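Putative gdp-fucose protein o-fucosyltransferase 1 (Caenorhabditis elegans, PDB 3ZY2) is a putative protein O-fucosyltransferase of the GT-B clan, built from two parallel-sheet Rossmann-like halves, and binds guanosine-5'-diphosphate. Local coordinates at residues P124-I129 and V168-S173. Sequence-based numbering, arbitrary orientation.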
ATOM      1  N   PRO A 124      -7.681  11.745 -12.698  1.00 24.00           N
ATOM      2  CA  PRO A 124      -7.608  12.080 -14.130  1.00 24.07           C
ATOM      3  C   PRO A 124      -7.321  10.888 -15.056  1.00 22.98           C
ATOM      4  O   PRO A 124      -7.872  10.841 -16.161  1.00 23.50           O
ATOM      5  CB  PRO A 124      -6.488  13.128 -14.195  1.00 23.51           C
ATOM      6  CG  PRO A 124      -6.529  13.772 -12.835  1.00 24.12           C
ATOM      7  CD  PRO A 124      -6.829  12.648 -11.897  1.00 24.26           C
ATOM      8  N   TYR A 125      -6.500   9.931 -14.616  1.00 21.99           N
ATOM      9  CA  TYR A 125      -6.206   8.744 -15.426  1.00 21.52           C
ATOM     10  C   TYR A 125      -7.449   7.931 -15.757  1.00 21.90           C
ATOM     11  O   TYR A 125      -7.739   7.656 -16.934  1.00 22.48           O
ATOM     12  CB  TYR A 125      -5.182   7.856 -14.739  1.00 20.58           C
ATOM     13  CG  TYR A 125      -4.698   6.742 -15.619  1.00 18.32           C
ATOM     14  CD1 TYR A 125      -3.580   6.930 -16.428  1.00 18.23           C
ATOM     15  CD2 TYR A 125      -5.331   5.495 -15.626  1.00 17.52           C
ATOM     16  CE1 TYR A 125      -3.116   5.928 -17.244  1.00 17.67           C
ATOM     17  CE2 TYR A 125      -4.854   4.462 -16.428  1.00 19.13           C
ATOM     18  CZ  TYR A 125      -3.754   4.694 -17.245  1.00 17.34           C
ATOM     19  OH  TYR A 125      -3.257   3.685 -18.028  1.00 18.50           O
ATOM     20  N   TRP A 126      -8.201   7.558 -14.730  1.00 21.81           N
ATOM     21  CA  TRP A 126      -9.401   6.758 -14.962  1.00 22.26           C
ATOM     22  C   TRP A 126     -10.518   7.597 -15.584  1.00 23.81           C
ATOM     23  O   TRP A 126     -11.272   7.075 -16.405  1.00 23.87           O
ATOM     24  CB  TRP A 126      -9.827   6.040 -13.683  1.00 22.33           C
ATOM     25  CG  TRP A 126      -8.782   5.046 -13.205  1.00 20.77           C
ATOM     26  CD1 TRP A 126      -7.947   5.194 -12.125  1.00 20.57           C
ATOM     27  CD2 TRP A 126      -8.434   3.776 -13.804  1.00 19.92           C
ATOM     28  NE1 TRP A 126      -7.130   4.094 -11.999  1.00 19.38           N
ATOM     29  CE2 TRP A 126      -7.398   3.210 -13.016  1.00 19.64           C
ATOM     30  CE3 TRP A 126      -8.895   3.063 -14.922  1.00 20.25           C
ATOM     31  CZ2 TRP A 126      -6.820   1.966 -13.303  1.00 18.66           C
ATOM     32  CZ3 TRP A 126      -8.320   1.808 -15.201  1.00 19.59           C
ATOM     33  CH2 TRP A 126      -7.282   1.285 -14.400  1.00 20.56           C
ATOM     34  N   ASP A 127     -10.591   8.889 -15.234  1.00 24.98           N
ATOM     35  CA  ASP A 127     -11.544   9.824 -15.862  1.00 27.51           C
ATOM     36  C   ASP A 127     -11.350   9.853 -17.374  1.00 28.01           C
ATOM     37  O   ASP A 127     -12.329   9.862 -18.133  1.00 29.00           O
ATOM     38  CB  ASP A 127     -11.368  11.254 -15.329  1.00 28.24           C
ATOM     39  CG  ASP A 127     -12.129  11.516 -14.043  1.00 31.20           C
ATOM     40  OD1 ASP A 127     -12.923  10.655 -13.603  1.00 32.05           O
ATOM     41  OD2 ASP A 127     -11.937  12.631 -13.491  1.00 33.88           O
ATOM     42  N   GLN A 128     -10.086   9.865 -17.799  1.00 27.53           N
ATOM     43  CA  GLN A 128      -9.724   9.958 -19.223  1.00 28.17           C
ATOM     44  C   GLN A 128     -10.362   8.853 -20.056  1.00 27.67           C
ATOM     45  O   GLN A 128     -10.719   9.070 -21.219  1.00 28.37           O
ATOM     46  CB  GLN A 128      -8.202   9.965 -19.408  1.00 28.10           C
ATOM     47  CG  GLN A 128      -7.677   9.524 -20.809  1.00 31.71           C
ATOM     48  CD  GLN A 128      -8.135  10.409 -21.966  1.00 36.67           C
ATOM     49  OE1 GLN A 128      -8.506  11.573 -21.783  1.00 39.09           O
ATOM     50  NE2 GLN A 128      -8.115   9.848 -23.176  1.00 37.34           N
ATOM     51  N   ILE A 129     -10.505   7.678 -19.456  1.00 26.61           N
ATOM     52  CA  ILE A 129     -11.121   6.551 -20.135  1.00 26.21           C
ATOM     53  C   ILE A 129     -12.523   6.260 -19.601  1.00 26.91           C
ATOM     54  O   ILE A 129     -13.068   5.178 -19.825  1.00 26.99           O
ATOM     55  CB  ILE A 129     -10.191   5.295 -20.152  1.00 24.78           C
ATOM     56  CG1 ILE A 129      -9.833   4.823 -18.734  1.00 24.98           C
ATOM     57  CG2 ILE A 129      -8.956   5.566 -21.011  1.00 24.64           C
ATOM     58  CD1 ILE A 129      -9.232   3.403 -18.688  1.00 24.85           C
ATOM     59  N   VAL A 168     -11.462  -8.591 -16.448  1.00 23.21           N
ATOM     60  CA  VAL A 168     -10.475  -7.504 -16.426  1.00 21.92           C
ATOM     61  C   VAL A 168      -9.975  -7.281 -15.005  1.00 21.51           C
ATOM     62  O   VAL A 168     -10.752  -6.943 -14.116  1.00 22.15           O
ATOM     63  CB  VAL A 168     -11.034  -6.165 -16.997  1.00 20.30           C
ATOM     64  CG1 VAL A 168      -9.950  -5.052 -16.879  1.00 20.51           C
ATOM     65  CG2 VAL A 168     -11.500  -6.317 -18.449  1.00 22.41           C
ATOM     66  N   LEU A 169      -8.672  -7.447 -14.778  1.00 21.32           N
ATOM     67  CA  LEU A 169      -8.081  -7.060 -13.511  1.00 21.70           C
ATOM     68  C   LEU A 169      -7.622  -5.623 -13.674  1.00 20.87           C
ATOM     69  O   LEU A 169      -6.827  -5.335 -14.568  1.00 20.65           O
ATOM     70  CB  LEU A 169      -6.878  -7.953 -13.163  1.00 21.91           C
ATOM     71  CG  LEU A 169      -6.971  -9.348 -12.537  1.00 26.80           C
ATOM     72  CD1 LEU A 169      -8.341 -10.047 -12.651  1.00 25.61           C
ATOM     73  CD2 LEU A 169      -5.868 -10.248 -13.043  1.00 24.40           C
ATOM     74  N   ALA A 170      -8.117  -4.723 -12.833  1.00 19.89           N
ATOM     75  CA  ALA A 170      -7.800  -3.300 -12.944  1.00 19.35           C
ATOM     76  C   ALA A 170      -7.072  -2.795 -11.715  1.00 19.37           C
ATOM     77  O   ALA A 170      -7.595  -2.870 -10.619  1.00 19.26           O
ATOM     78  CB  ALA A 170      -9.070  -2.490 -13.180  1.00 19.56           C
ATOM     79  N   PHE A 171      -5.865  -2.268 -11.906  1.00 18.29           N
ATOM     80  CA  PHE A 171      -4.994  -1.839 -10.806  1.00 19.14           C
ATOM     81  C   PHE A 171      -4.743  -0.322 -10.854  1.00 20.36           C
ATOM     82  O   PHE A 171      -4.239   0.197 -11.860  1.00 20.28           O
ATOM     83  CB  PHE A 171      -3.639  -2.547 -10.911  1.00 18.34           C
ATOM     84  CG  PHE A 171      -3.700  -4.052 -10.888  1.00 17.64           C
ATOM     85  CD1 PHE A 171      -3.857  -4.788 -12.076  1.00 19.12           C
ATOM     86  CD2 PHE A 171      -3.513  -4.755  -9.692  1.00 18.89           C
ATOM     87  CE1 PHE A 171      -3.871  -6.169 -12.060  1.00 21.01           C
ATOM     88  CE2 PHE A 171      -3.523  -6.132  -9.681  1.00 18.45           C
ATOM     89  CZ  PHE A 171      -3.722  -6.851 -10.842  1.00 21.18           C
ATOM     90  N   SER A 172      -5.064   0.401  -9.788  1.00 22.60           N
ATOM     91  CA  SER A 172      -4.764   1.834  -9.788  1.00 24.19           C
ATOM     92  C   SER A 172      -3.302   2.096  -9.468  1.00 23.86           C
ATOM     93  O   SER A 172      -2.769   3.160  -9.794  1.00 25.85           O
ATOM     94  CB  SER A 172      -5.676   2.639  -8.860  1.00 24.92           C
ATOM     95  OG  SER A 172      -5.935   3.922  -9.425  1.00 25.24           O
ATOM     96  N   SER A 173      -2.644   1.111  -8.866  1.00 23.31           N
ATOM     97  CA  SER A 173      -1.198   1.145  -8.742  1.00 23.56           C
ATOM     98  C   SER A 173      -0.591  -0.021  -9.503  1.00 22.10           C
ATOM     99  O   SER A 173      -1.055  -1.148  -9.395  1.00 22.98           O
ATOM    100  CB  SER A 173      -0.777   1.086  -7.282  1.00 24.10           C
ATOM    101  OG  SER A 173      -0.979   2.347  -6.677  1.00 27.13           O
TER
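Trp126 reaches from helix 122-128 to the C-terminal end of strand 168-171, where its indole NE1 donates a hydrogen bond to Ser172 OG at 2.8 Å. The bond is moderately bent, 151° at the hydrogen, and the hydroxyl oxygen lies 15° out of the indole plane. On the same ring edge, Trp126 CZ2 comes to 3.4 Å from Phe171 O, which sits in plane, so the rim of the indole follows the chain as it leaves the strand. Farther along, CH2 of Trp126 meets CB of Ala170 obliquely at 4.4 Å, a looser apolar touch. CG of Trp126 stands anti to its own carbonyl carbon (chi1 -63°), and this torsion helps swing the indole off the helix toward the strand. The ring is further bounded by aromatic neighbours: CD2 of Tyr125 lies 3.9 Å above the indole plane of Trp126, over its centre, and Phe133 packs edge-to-face.

In the outer shell, Ser172 OG is also hydrogen-bonded to Ser116 O, so the buried hydroxyl has two polar partners. Farther out, backbone hydrogen bonds tie Ala170 to Phe97 and Phe171 to Val12, on the flanking strands 95-98 and 10-13, which places the strand inside the six-stranded parallel sheet. A helix packed on an interior strand of a parallel sheet fits the Rossmann-like alpha/beta domains that are paired in the GT-B fold, to whose clan this family belongs.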